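Local coordinates for protein bottromycin amidohydrolase (Streptomyces purpureus, PDB 6I5S) that is a thiazoline-specific amidohydrolase that acts as gatekeeper of bottromycin biosynthesis, probably hydrolysing an amide bond with the help of bound zinc, at residues G44-E52 and F374-A383; C270-A278 and S359-R369. All coordinates share one frame; numbering follows the deposited sequence.

How the contacts relate
The contacts hold two neighbouring helices, 358-369 and 374-381, which follow each other in the chain and pack together, with A381 against F360 and V377 against I364, L367 and T368. Contact 2 is the deep one, almost wholly buried, where helix 273-280 crosses helix 358-369 near the zinc site. Contact 1 lies about 17 Å away, centre to centre, and is only partly buried, a turn after strand 43-45 resting on helix 374-381. Their chemistry differs accordingly. Contact 2 ties buried carboxylates to backbone N-H groups and an arginine, whereas contact 1 relies on methyl contacts and close backbone approach.

Contact 1 of 2, residues G44-E52 and F374-A383; sequences GLIDAATGE and FGAVLKAATA
I46 opens the contact: its CG2 meets L378 CD2 at 3.6 Å, the two side chains crossing at about a right angle. CG2 stands anti to the backbone N and also reaches the edge of the F374 ring, near its plane. A48 comes closest to the end of the helix. Its CB lies 3.4 Å from T382 OG1 and touches the A383 methyl, while P88 of strand 84-95 borders both A48 and T382. The T382 hydroxyl is committed to its own segment, donating to L378 O over 2.7 Å from above the carbonyl plane. A48 O sits 3.0 Å from K379 CA, and the lysine's CB packs against A48 O and, more loosely, A49 CA before its extended chain leads away. A49 O and T50 pass close to G375, where a CB would be tight against A49 O and T50 O. T50 OG1 accepts from E52 N in an ST turn, at 3.1 Å. G51, with positive phi, brings its CA to 3.8 Å from F374 CE2 at the ring edge; a CB there would clash with the ring. The bonds of turn and helix do not bridge the two segments, which suggests that close fit, allowed by G51 and G375, largely sets how they meet.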
ATOM      1  N   GLY A  44      -6.778  -8.821  23.021  1.00 40.07           N
ATOM      2  CA  GLY A  44      -7.706  -7.728  22.839  1.00 40.18           C
ATOM      3  C   GLY A  44      -7.823  -7.355  21.357  1.00 39.42           C
ATOM      4  O   GLY A  44      -6.888  -6.813  20.750  1.00 40.74           O
ATOM      5  N   LEU A  45      -8.940  -7.699  20.743  1.00 38.45           N
ATOM      6  CA  LEU A  45      -9.144  -7.411  19.324  1.00 38.49           C
ATOM      7  C   LEU A  45      -9.523  -5.947  19.197  1.00 42.41           C
ATOM      8  O   LEU A  45     -10.523  -5.511  19.776  1.00 41.26           O
ATOM      9  CB  LEU A  45     -10.231  -8.298  18.726  1.00 46.63           C
ATOM     10  CG  LEU A  45     -10.683  -8.000  17.278  1.00 44.78           C
ATOM     11  CD1 LEU A  45      -9.520  -8.138  16.333  1.00 47.21           C
ATOM     12  CD2 LEU A  45     -11.864  -8.892  16.841  1.00 51.72           C
ATOM     13  N   ILE A  46      -8.708  -5.176  18.488  1.00 44.38           N
ATOM     14  CA  ILE A  46      -9.017  -3.769  18.256  1.00 38.55           C
ATOM     15  C   ILE A  46      -9.949  -3.654  17.054  1.00 38.61           C
ATOM     16  O   ILE A  46      -9.689  -4.235  15.988  1.00 39.22           O
ATOM     17  CB  ILE A  46      -7.720  -2.970  18.065  1.00 35.35           C
ATOM     18  CG1 ILE A  46      -6.899  -3.029  19.380  1.00 37.23           C
ATOM     19  CG2 ILE A  46      -8.012  -1.537  17.664  1.00 42.23           C
ATOM     20  CD1 ILE A  46      -5.545  -2.378  19.259  1.00 37.60           C
ATOM     21  N   ASP A  47     -11.056  -2.946  17.246  1.00 46.49           N
ATOM     22  CA  ASP A  47     -12.096  -2.826  16.223  1.00 54.50           C
ATOM     23  C   ASP A  47     -11.586  -1.957  15.090  1.00 52.77           C
ATOM     24  O   ASP A  47     -11.253  -0.797  15.305  1.00 46.95           O
ATOM     25  CB  ASP A  47     -13.365  -2.215  16.817  1.00 57.06           C
ATOM     26  CG  ASP A  47     -14.564  -2.321  15.883  1.00 60.59           C
ATOM     27  OD1 ASP A  47     -14.475  -3.054  14.881  1.00 70.47           O
ATOM     28  OD2 ASP A  47     -15.601  -1.674  16.153  1.00 72.28           O
ATOM     29  N   ALA A  48     -11.536  -2.515  13.883  1.00 44.53           N
ATOM     30  CA  ALA A  48     -10.888  -1.831  12.765  1.00 63.08           C
ATOM     31  C   ALA A  48     -11.508  -0.468  12.472  1.00 64.88           C
ATOM     32  O   ALA A  48     -10.846   0.379  11.862  1.00 71.96           O
ATOM     33  CB  ALA A  48     -10.941  -2.708  11.515  1.00 80.16           C
ATOM     34  N   ALA A  49     -12.755  -0.241  12.886  1.00 58.00           N
ATOM     35  CA  ALA A  49     -13.434   1.028  12.654  1.00 71.30           C
ATOM     36  C   ALA A  49     -13.253   2.031  13.795  1.00 70.72           C
ATOM     37  O   ALA A  49     -12.998   3.215  13.539  1.00 68.74           O
ATOM     38  CB  ALA A  49     -14.925   0.771  12.424  1.00 75.14           C
ATOM     39  N   THR A  50     -13.389   1.596  15.049  1.00 75.51           N
ATOM     40  CA  THR A  50     -13.451   2.513  16.182  1.00 64.22           C
ATOM     41  C   THR A  50     -12.162   2.610  16.988  1.00 62.28           C
ATOM     42  O   THR A  50     -12.015   3.555  17.766  1.00 67.18           O
ATOM     43  CB  THR A  50     -14.571   2.094  17.137  1.00 63.03           C
ATOM     44  OG1 THR A  50     -14.121   1.006  17.946  1.00 81.13           O
ATOM     45  CG2 THR A  50     -15.796   1.633  16.351  1.00 60.19           C
ATOM     46  N   GLY A  51     -11.253   1.645  16.872  1.00 55.72           N
ATOM     47  CA  GLY A  51     -10.045   1.653  17.659  1.00 55.47           C
ATOM     48  C   GLY A  51     -10.231   1.213  19.087  1.00 53.60           C
ATOM     49  O   GLY A  51      -9.239   1.141  19.832  1.00 59.83           O
ATOM     50  N   GLU A  52     -11.459   0.916  19.496  1.00 54.42           N
ATOM     51  CA  GLU A  52     -11.681   0.364  20.825  1.00 64.88           C
ATOM     52  C   GLU A  52     -11.362  -1.131  20.841  1.00 61.60           C
ATOM     53  O   GLU A  52     -11.318  -1.794  19.802  1.00 51.08           O
ATOM     54  CB  GLU A  52     -13.117   0.600  21.271  1.00 78.86           C
ATOM     55  CG  GLU A  52     -13.313   1.938  21.967  1.00 97.32           C
ATOM     56  CD  GLU A  52     -14.454   2.747  21.385  1.00121.69           C
ATOM     57  OE1 GLU A  52     -15.391   2.142  20.827  1.00136.06           O
ATOM     58  OE2 GLU A  52     -14.410   3.993  21.479  1.00133.89           O
ATOM     59  N   PHE A 374      -6.892   7.886  15.369  1.00 33.88           N
ATOM     60  CA  PHE A 374      -6.365   6.530  15.365  1.00 33.62           C
ATOM     61  C   PHE A 374      -7.353   5.568  14.705  1.00 34.79           C
ATOM     62  O   PHE A 374      -6.977   4.756  13.853  1.00 32.81           O
ATOM     63  CB  PHE A 374      -6.059   6.063  16.795  1.00 41.04           C
ATOM     64  CG  PHE A 374      -5.723   4.614  16.879  1.00 36.85           C
ATOM     65  CD1 PHE A 374      -4.500   4.148  16.438  1.00 37.01           C
ATOM     66  CD2 PHE A 374      -6.617   3.703  17.401  1.00 38.22           C
ATOM     67  CE1 PHE A 374      -4.201   2.835  16.492  1.00 39.11           C
ATOM     68  CE2 PHE A 374      -6.296   2.348  17.453  1.00 43.73           C
ATOM     69  CZ  PHE A 374      -5.099   1.925  17.004  1.00 40.90           C
ATOM     70  N   GLY A 375      -8.617   5.640  15.114  1.00 35.59           N
ATOM     71  CA  GLY A 375      -9.632   4.749  14.565  1.00 41.19           C
ATOM     72  C   GLY A 375      -9.795   4.912  13.072  1.00 42.79           C
ATOM     73  O   GLY A 375      -9.882   3.926  12.343  1.00 36.25           O
ATOM     74  N   ALA A 376      -9.847   6.168  12.598  1.00 37.01           N
ATOM     75  CA  ALA A 376     -10.011   6.434  11.177  1.00 35.15           C
ATOM     76  C   ALA A 376      -8.836   5.895  10.373  1.00 31.24           C
ATOM     77  O   ALA A 376      -9.015   5.297   9.299  1.00 30.94           O
ATOM     78  CB  ALA A 376     -10.185   7.941  10.950  1.00 39.10           C
ATOM     79  N   VAL A 377      -7.618   6.119  10.861  1.00 29.86           N
ATOM     80  CA  VAL A 377      -6.485   5.677  10.062  1.00 29.04           C
ATOM     81  C   VAL A 377      -6.364   4.153  10.121  1.00 27.70           C
ATOM     82  O   VAL A 377      -6.022   3.497   9.112  1.00 28.93           O
ATOM     83  CB  VAL A 377      -5.211   6.416  10.513  1.00 36.11           C
ATOM     84  CG1 VAL A 377      -4.687   5.860  11.822  1.00 34.40           C
ATOM     85  CG2 VAL A 377      -4.176   6.372   9.433  1.00 41.45           C
ATOM     86  N   LEU A 378      -6.743   3.549  11.247  1.00 30.28           N
ATOM     87  CA  LEU A 378      -6.760   2.089  11.300  1.00 29.51           C
ATOM     88  C   LEU A 378      -7.790   1.505  10.330  1.00 32.05           C
ATOM     89  O   LEU A 378      -7.521   0.508   9.640  1.00 29.42           O
ATOM     90  CB  LEU A 378      -7.048   1.599  12.712  1.00 30.39           C
ATOM     91  CG  LEU A 378      -6.974   0.065  12.894  1.00 34.35           C
ATOM     92  CD1 LEU A 378      -5.606  -0.505  12.504  1.00 29.77           C
ATOM     93  CD2 LEU A 378      -7.354  -0.357  14.297  1.00 35.72           C
ATOM     94  N   LYS A 379      -8.984   2.106  10.262  1.00 28.93           N
ATOM     95  CA  LYS A 379      -9.992   1.676   9.299  1.00 27.99           C
ATOM     96  C   LYS A 379      -9.482   1.790   7.865  1.00 32.00           C
ATOM     97  O   LYS A 379      -9.694   0.896   7.054  1.00 29.48           O
ATOM     98  CB  LYS A 379     -11.280   2.488   9.483  1.00 31.18           C
ATOM     99  CG  LYS A 379     -12.413   2.044   8.619  1.00 36.41           C
ATOM    100  CD  LYS A 379     -13.712   2.839   8.867  1.00 40.28           C
ATOM    101  CE  LYS A 379     -14.892   2.154   8.143  1.00 50.01           C
ATOM    102  NZ  LYS A 379     -16.177   2.874   8.315  1.00 57.37           N
ATOM    103  N   ALA A 380      -8.832   2.899   7.526  1.00 29.12           N
ATOM    104  CA  ALA A 380      -8.227   3.060   6.208  1.00 24.54           C
ATOM    105  C   ALA A 380      -7.151   2.010   5.908  1.00 26.18           C
ATOM    106  O   ALA A 380      -7.011   1.572   4.761  1.00 27.31           O
ATOM    107  CB  ALA A 380      -7.594   4.439   6.108  1.00 26.97           C
ATOM    108  N   ALA A 381      -6.408   1.577   6.931  1.00 27.29           N
ATOM    109  CA  ALA A 381      -5.302   0.645   6.772  1.00 30.45           C
ATOM    110  C   ALA A 381      -5.807  -0.771   6.612  1.00 26.12           C
ATOM    111  O   ALA A 381      -5.085  -1.643   6.111  1.00 28.76           O
ATOM    112  CB  ALA A 381      -4.363   0.739   8.009  1.00 26.96           C
ATOM    113  N   THR A 382      -7.057  -1.023   7.005  1.00 27.37           N
ATOM    114  CA  THR A 382      -7.540  -2.384   7.093  1.00 26.57           C
ATOM    115  C   THR A 382      -8.925  -2.563   6.475  1.00 28.32           C
ATOM    116  O   THR A 382      -9.019  -2.927   5.295  1.00 27.00           O
ATOM    117  CB  THR A 382      -7.532  -2.887   8.564  1.00 30.07           C
ATOM    118  OG1 THR A 382      -8.360  -2.077   9.425  1.00 27.42           O
ATOM    119  CG2 THR A 382      -6.128  -2.911   9.125  1.00 28.87           C
ATOM    120  N   ALA A 383      -9.985  -2.446   7.281  1.00 29.40           N
ATOM    121  CA  ALA A 383     -11.350  -2.753   6.840  1.00 32.68           C
ATOM    122  C   ALA A 383     -11.735  -2.098   5.504  1.00 29.47           C
ATOM    123  O   ALA A 383     -12.357  -2.732   4.662  1.00 33.10           O
ATOM    124  CB  ALA A 383     -12.335  -2.318   7.926  1.00 36.98           C
TER

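Contact 2 of 2, residues C270-A278 and S359-R369; sequences CPTLVAWRA and SFHKEIAELTR
R277 and E366 meet as two flat groups turned nearly into one plane, 21° apart, with the carboxylate at the edge of the guanidinium. The grip is side-on: NE reaches E366 OE2 at 2.8 Å and NH1 reaches E366 OE1 at 2.9 Å, each on the oxygen's syn lone pair. R369 brings the edge of its own guanidinium to the same OE2, NH2 lying 2.7 Å from it, while one face rests over A365 O and E366 CA. D327 also pairs with R277 NH1, so carboxylates are likely to offset the closeness of the two arginines. A methionine in place of R277 would probably leave buried E366 with R369 as its remaining charged mate here and deprive D327 of this partner.

E363 grips the start of helix 273-280. Its chain, bent at chi2 (66°), presents OE2 to L273 N at 2.8 Å and OE1 to V274 N at 2.6 Å, both from the syn side but out of the carboxylate plane. A water links OE2 to T272 N. Around these bonds, V274 CG2 packs on K362 CB, and L273 CD1 meets L367 CD2 at 3.8 Å.

The axes of segments 273-278 and 359-369 cross at 94° and come within 9.0 Å. T272 bonds H229, a zinc ligand, and touches H94, another, placing this helix start, its first N-H groups bound by E363, beside the binuclear zinc site characteristic of metal-dependent amidohydrolases.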
ATOM      1  N   CYS A 270      -7.300   7.149  -2.324  1.00 26.04           N
ATOM      2  CA  CYS A 270      -5.969   6.726  -1.885  1.00 26.55           C
ATOM      3  C   CYS A 270      -4.998   7.855  -2.213  1.00 29.83           C
ATOM      4  O   CYS A 270      -4.472   7.925  -3.322  1.00 29.80           O
ATOM      5  CB  CYS A 270      -5.569   5.407  -2.574  1.00 27.56           C
ATOM      6  SG  CYS A 270      -4.018   4.808  -1.984  1.00 30.46           S
ATOM      7  N   PRO A 271      -4.721   8.766  -1.266  1.00 26.99           N
ATOM      8  CA  PRO A 271      -4.000  10.005  -1.630  1.00 25.90           C
ATOM      9  C   PRO A 271      -2.494   9.862  -1.790  1.00 26.34           C
ATOM     10  O   PRO A 271      -1.867  10.759  -2.371  1.00 26.29           O
ATOM     11  CB  PRO A 271      -4.347  10.970  -0.475  1.00 28.32           C
ATOM     12  CG  PRO A 271      -4.708  10.081   0.692  1.00 31.03           C
ATOM     13  CD  PRO A 271      -5.356   8.831   0.064  1.00 27.58           C
ATOM     14  N   THR A 272      -1.894   8.790  -1.275  1.00 26.37           N
ATOM     15  CA  THR A 272      -0.450   8.557  -1.306  1.00 24.39           C
ATOM     16  C   THR A 272       0.327   9.816  -0.961  1.00 28.09           C
ATOM     17  O   THR A 272       1.204  10.261  -1.691  1.00 26.73           O
ATOM     18  CB  THR A 272       0.038   7.971  -2.637  1.00 27.90           C
ATOM     19  OG1 THR A 272      -0.107   8.904  -3.694  1.00 29.03           O
ATOM     20  CG2 THR A 272      -0.738   6.736  -3.019  1.00 30.96           C
ATOM     21  N   LEU A 273       0.066  10.321   0.249  1.00 24.08           N
ATOM     22  CA  LEU A 273       0.705  11.576   0.658  1.00 28.24           C
ATOM     23  C   LEU A 273       2.213  11.396   0.796  1.00 24.57           C
ATOM     24  O   LEU A 273       3.000  12.313   0.473  1.00 25.80           O
ATOM     25  CB  LEU A 273       0.109  12.073   1.969  1.00 30.10           C
ATOM     26  CG  LEU A 273      -1.373  12.412   1.841  1.00 28.14           C
ATOM     27  CD1 LEU A 273      -1.967  12.617   3.254  1.00 31.67           C
ATOM     28  CD2 LEU A 273      -1.643  13.696   0.987  1.00 30.22           C
ATOM     29  N   VAL A 274       2.632  10.226   1.286  1.00 25.19           N
ATOM     30  CA  VAL A 274       4.071   9.937   1.435  1.00 28.26           C
ATOM     31  C   VAL A 274       4.803  10.044   0.109  1.00 25.41           C
ATOM     32  O   VAL A 274       5.969  10.473   0.072  1.00 24.52           O
ATOM     33  CB  VAL A 274       4.282   8.556   2.079  1.00 26.98           C
ATOM     34  CG1 VAL A 274       3.651   7.428   1.247  1.00 26.77           C
ATOM     35  CG2 VAL A 274       5.782   8.290   2.350  1.00 26.79           C
ATOM     36  N   ALA A 275       4.150   9.665  -0.990  1.00 27.00           N
ATOM     37  CA  ALA A 275       4.775   9.781  -2.317  1.00 25.74           C
ATOM     38  C   ALA A 275       4.824  11.226  -2.820  1.00 26.85           C
ATOM     39  O   ALA A 275       5.834  11.658  -3.399  1.00 24.81           O
ATOM     40  CB  ALA A 275       4.006   8.871  -3.317  1.00 28.10           C
ATOM     41  N   TRP A 276       3.733  11.974  -2.666  1.00 26.13           N
ATOM     42  CA  TRP A 276       3.785  13.431  -2.902  1.00 28.21           C
ATOM     43  C   TRP A 276       4.947  14.081  -2.150  1.00 26.31           C
ATOM     44  O   TRP A 276       5.705  14.875  -2.710  1.00 27.04           O
ATOM     45  CB  TRP A 276       2.478  14.062  -2.457  1.00 26.11           C
ATOM     46  CG  TRP A 276       1.328  14.086  -3.429  1.00 28.37           C
ATOM     47  CD1 TRP A 276       0.203  13.286  -3.386  1.00 26.61           C
ATOM     48  CD2 TRP A 276       1.170  14.962  -4.538  1.00 25.33           C
ATOM     49  NE1 TRP A 276      -0.667  13.646  -4.395  1.00 30.15           N
ATOM     50  CE2 TRP A 276      -0.105  14.680  -5.115  1.00 28.00           C
ATOM     51  CE3 TRP A 276       1.945  16.009  -5.072  1.00 28.66           C
ATOM     52  CZ2 TRP A 276      -0.604  15.384  -6.218  1.00 32.01           C
ATOM     53  CZ3 TRP A 276       1.434  16.722  -6.157  1.00 33.68           C
ATOM     54  CH2 TRP A 276       0.172  16.380  -6.737  1.00 32.10           C
ATOM     55  N   ARG A 277       5.062  13.774  -0.861  1.00 26.63           N
ATOM     56  CA  ARG A 277       6.126  14.333  -0.022  1.00 27.58           C
ATOM     57  C   ARG A 277       7.496  13.996  -0.588  1.00 27.84           C
ATOM     58  O   ARG A 277       8.368  14.844  -0.700  1.00 27.12           O
ATOM     59  CB  ARG A 277       5.970  13.764   1.393  1.00 26.27           C
ATOM     60  CG  ARG A 277       6.978  14.251   2.470  1.00 28.61           C
ATOM     61  CD  ARG A 277       6.621  15.671   2.982  1.00 26.01           C
ATOM     62  NE  ARG A 277       5.302  15.648   3.600  1.00 28.11           N
ATOM     63  CZ  ARG A 277       4.655  16.770   3.951  1.00 30.04           C
ATOM     64  NH1 ARG A 277       3.454  16.703   4.487  1.00 33.92           N
ATOM     65  NH2 ARG A 277       5.191  17.956   3.729  1.00 35.42           N
ATOM     66  N   ALA A 278       7.712  12.735  -0.956  1.00 28.93           N
ATOM     67  CA  ALA A 278       9.017  12.372  -1.502  1.00 27.52           C
ATOM     68  C   ALA A 278       9.313  13.050  -2.831  1.00 32.42           C
ATOM     69  O   ALA A 278      10.467  13.396  -3.094  1.00 36.97           O
ATOM     70  CB  ALA A 278       9.098  10.830  -1.631  1.00 26.04           C
ATOM     71  N   SER A 359       7.387   2.980   4.585  1.00 25.79           N
ATOM     72  CA  SER A 359       6.599   4.036   3.935  1.00 25.15           C
ATOM     73  C   SER A 359       5.116   3.912   4.273  1.00 26.95           C
ATOM     74  O   SER A 359       4.376   4.922   4.259  1.00 28.78           O
ATOM     75  CB  SER A 359       6.789   4.000   2.411  1.00 29.35           C
ATOM     76  OG  SER A 359       6.365   2.783   1.824  1.00 26.94           O
ATOM     77  N   PHE A 360       4.658   2.693   4.546  1.00 24.40           N
ATOM     78  CA  PHE A 360       3.270   2.511   4.963  1.00 25.67           C
ATOM     79  C   PHE A 360       2.996   3.312   6.237  1.00 26.06           C
ATOM     80  O   PHE A 360       1.978   4.017   6.355  1.00 25.26           O
ATOM     81  CB  PHE A 360       2.968   1.031   5.180  1.00 22.25           C
ATOM     82  CG  PHE A 360       1.543   0.758   5.503  1.00 21.12           C
ATOM     83  CD1 PHE A 360       0.621   0.783   4.488  1.00 26.45           C
ATOM     84  CD2 PHE A 360       1.109   0.588   6.802  1.00 25.39           C
ATOM     85  CE1 PHE A 360      -0.732   0.568   4.739  1.00 25.76           C
ATOM     86  CE2 PHE A 360      -0.243   0.344   7.065  1.00 26.75           C
ATOM     87  CZ  PHE A 360      -1.162   0.358   6.026  1.00 26.15           C
ATOM     88  N   HIS A 361       3.888   3.180   7.218  1.00 24.33           N
ATOM     89  CA  HIS A 361       3.757   3.931   8.462  1.00 27.30           C
ATOM     90  C   HIS A 361       4.037   5.409   8.265  1.00 27.14           C
ATOM     91  O   HIS A 361       3.487   6.220   9.010  1.00 25.36           O
ATOM     92  CB  HIS A 361       4.629   3.235   9.526  1.00 27.47           C
ATOM     93  CG  HIS A 361       4.106   1.869   9.809  1.00 25.73           C
ATOM     94  ND1 HIS A 361       2.974   1.678  10.577  1.00 29.26           N
ATOM     95  CD2 HIS A 361       4.431   0.667   9.285  1.00 26.01           C
ATOM     96  CE1 HIS A 361       2.670   0.386  10.560  1.00 30.02           C
ATOM     97  NE2 HIS A 361       3.521  -0.241   9.764  1.00 29.51           N
ATOM     98  N   LYS A 362       4.870   5.781   7.301  1.00 24.89           N
ATOM     99  CA  LYS A 362       4.983   7.205   6.961  1.00 26.12           C
ATOM    100  C   LYS A 362       3.674   7.767   6.439  1.00 24.87           C
ATOM    101  O   LYS A 362       3.339   8.939   6.716  1.00 24.83           O
ATOM    102  CB  LYS A 362       6.078   7.443   5.942  1.00 25.07           C
ATOM    103  CG  LYS A 362       7.491   7.220   6.446  1.00 29.48           C
ATOM    104  CD  LYS A 362       8.458   7.891   5.509  1.00 36.54           C
ATOM    105  CE  LYS A 362       9.871   7.653   5.906  1.00 34.96           C
ATOM    106  NZ  LYS A 362      10.819   8.524   5.135  1.00 36.19           N
ATOM    107  N   GLU A 363       2.904   6.955   5.707  1.00 25.00           N
ATOM    108  CA  GLU A 363       1.636   7.444   5.193  1.00 26.08           C
ATOM    109  C   GLU A 363       0.612   7.540   6.313  1.00 27.22           C
ATOM    110  O   GLU A 363      -0.149   8.505   6.358  1.00 27.91           O
ATOM    111  CB  GLU A 363       1.123   6.536   4.081  1.00 24.99           C
ATOM    112  CG  GLU A 363      -0.234   7.009   3.452  1.00 28.29           C
ATOM    113  CD  GLU A 363      -0.149   8.287   2.730  1.00 41.61           C
ATOM    114  OE1 GLU A 363       0.972   8.846   2.678  1.00 40.43           O
ATOM    115  OE2 GLU A 363      -1.233   8.784   2.207  1.00 35.61           O
ATOM    116  N   ILE A 364       0.616   6.588   7.266  1.00 27.41           N
ATOM    117  CA  ILE A 364      -0.191   6.776   8.479  1.00 24.85           C
ATOM    118  C   ILE A 364       0.194   8.078   9.173  1.00 29.44           C
ATOM    119  O   ILE A 364      -0.674   8.848   9.607  1.00 30.23           O
ATOM    120  CB  ILE A 364      -0.050   5.575   9.429  1.00 28.50           C
ATOM    121  CG1 ILE A 364      -0.827   4.380   8.799  1.00 32.23           C
ATOM    122  CG2 ILE A 364      -0.589   5.888  10.834  1.00 30.97           C
ATOM    123  CD1 ILE A 364      -0.580   3.091   9.508  1.00 32.15           C
ATOM    124  N   ALA A 365       1.489   8.365   9.244  1.00 26.84           N
ATOM    125  CA  ALA A 365       1.926   9.613   9.888  1.00 30.44           C
ATOM    126  C   ALA A 365       1.438  10.852   9.120  1.00 27.00           C
ATOM    127  O   ALA A 365       1.001  11.826   9.726  1.00 29.24           O
ATOM    128  CB  ALA A 365       3.452   9.609  10.016  1.00 29.05           C
ATOM    129  N   GLU A 366       1.506  10.836   7.785  1.00 26.81           N
ATOM    130  CA  GLU A 366       0.953  11.942   7.002  1.00 28.00           C
ATOM    131  C   GLU A 366      -0.527  12.160   7.292  1.00 28.26           C
ATOM    132  O   GLU A 366      -0.973  13.309   7.452  1.00 29.36           O
ATOM    133  CB  GLU A 366       1.112  11.712   5.495  1.00 29.61           C
ATOM    134  CG  GLU A 366       2.542  11.744   4.943  1.00 32.18           C
ATOM    135  CD  GLU A 366       3.107  13.111   4.710  1.00 34.42           C
ATOM    136  OE1 GLU A 366       2.327  14.084   4.652  1.00 30.93           O
ATOM    137  OE2 GLU A 366       4.358  13.229   4.563  1.00 32.87           O
ATOM    138  N   LEU A 367      -1.306  11.075   7.337  1.00 29.09           N
ATOM    139  CA  LEU A 367      -2.743  11.199   7.537  1.00 26.67           C
ATOM    140  C   LEU A 367      -3.072  11.669   8.954  1.00 32.24           C
ATOM    141  O   LEU A 367      -3.967  12.496   9.148  1.00 32.02           O
ATOM    142  CB  LEU A 367      -3.409   9.848   7.241  1.00 26.28           C
ATOM    143  CG  LEU A 367      -3.392   9.453   5.758  1.00 30.32           C
ATOM    144  CD1 LEU A 367      -3.707   7.987   5.611  1.00 33.93           C
ATOM    145  CD2 LEU A 367      -4.442  10.301   5.021  1.00 35.89           C
ATOM    146  N   THR A 368      -2.339  11.183   9.962  1.00 28.50           N
ATOM    147  CA  THR A 368      -2.623  11.652  11.317  1.00 30.02           C
ATOM    148  C   THR A 368      -2.116  13.081  11.548  1.00 28.15           C
ATOM    149  O   THR A 368      -2.754  13.847  12.289  1.00 30.10           O
ATOM    150  CB  THR A 368      -2.019  10.689  12.368  1.00 30.70           C
ATOM    151  OG1 THR A 368      -0.614  10.485  12.140  1.00 31.33           O
ATOM    152  CG2 THR A 368      -2.736   9.344  12.282  1.00 33.68           C
ATOM    153  N   ARG A 369      -0.997  13.471  10.908  1.00 29.00           N
ATOM    154  CA  ARG A 369      -0.561  14.870  10.973  1.00 33.42           C
ATOM    155  C   ARG A 369      -1.632  15.805  10.436  1.00 32.82           C
ATOM    156  O   ARG A 369      -1.776  16.922  10.919  1.00 34.32           O
ATOM    157  CB  ARG A 369       0.734  15.113  10.185  1.00 35.14           C
ATOM    158  CG  ARG A 369       1.986  14.670  10.880  1.00 57.48           C
ATOM    159  CD  ARG A 369       3.252  15.297  10.287  1.00 41.95           C
ATOM    160  NE  ARG A 369       3.600  14.933   8.913  1.00 44.46           N
ATOM    161  CZ  ARG A 369       4.233  13.841   8.519  1.00 44.14           C
ATOM    162  NH1 ARG A 369       4.634  12.917   9.359  1.00 43.14           N
ATOM    163  NH2 ARG A 369       4.494  13.718   7.249  1.00 60.02           N
TER
HETATM  164  O   HOH W   1      -2.859   6.933   1.011  1.00 26.25           O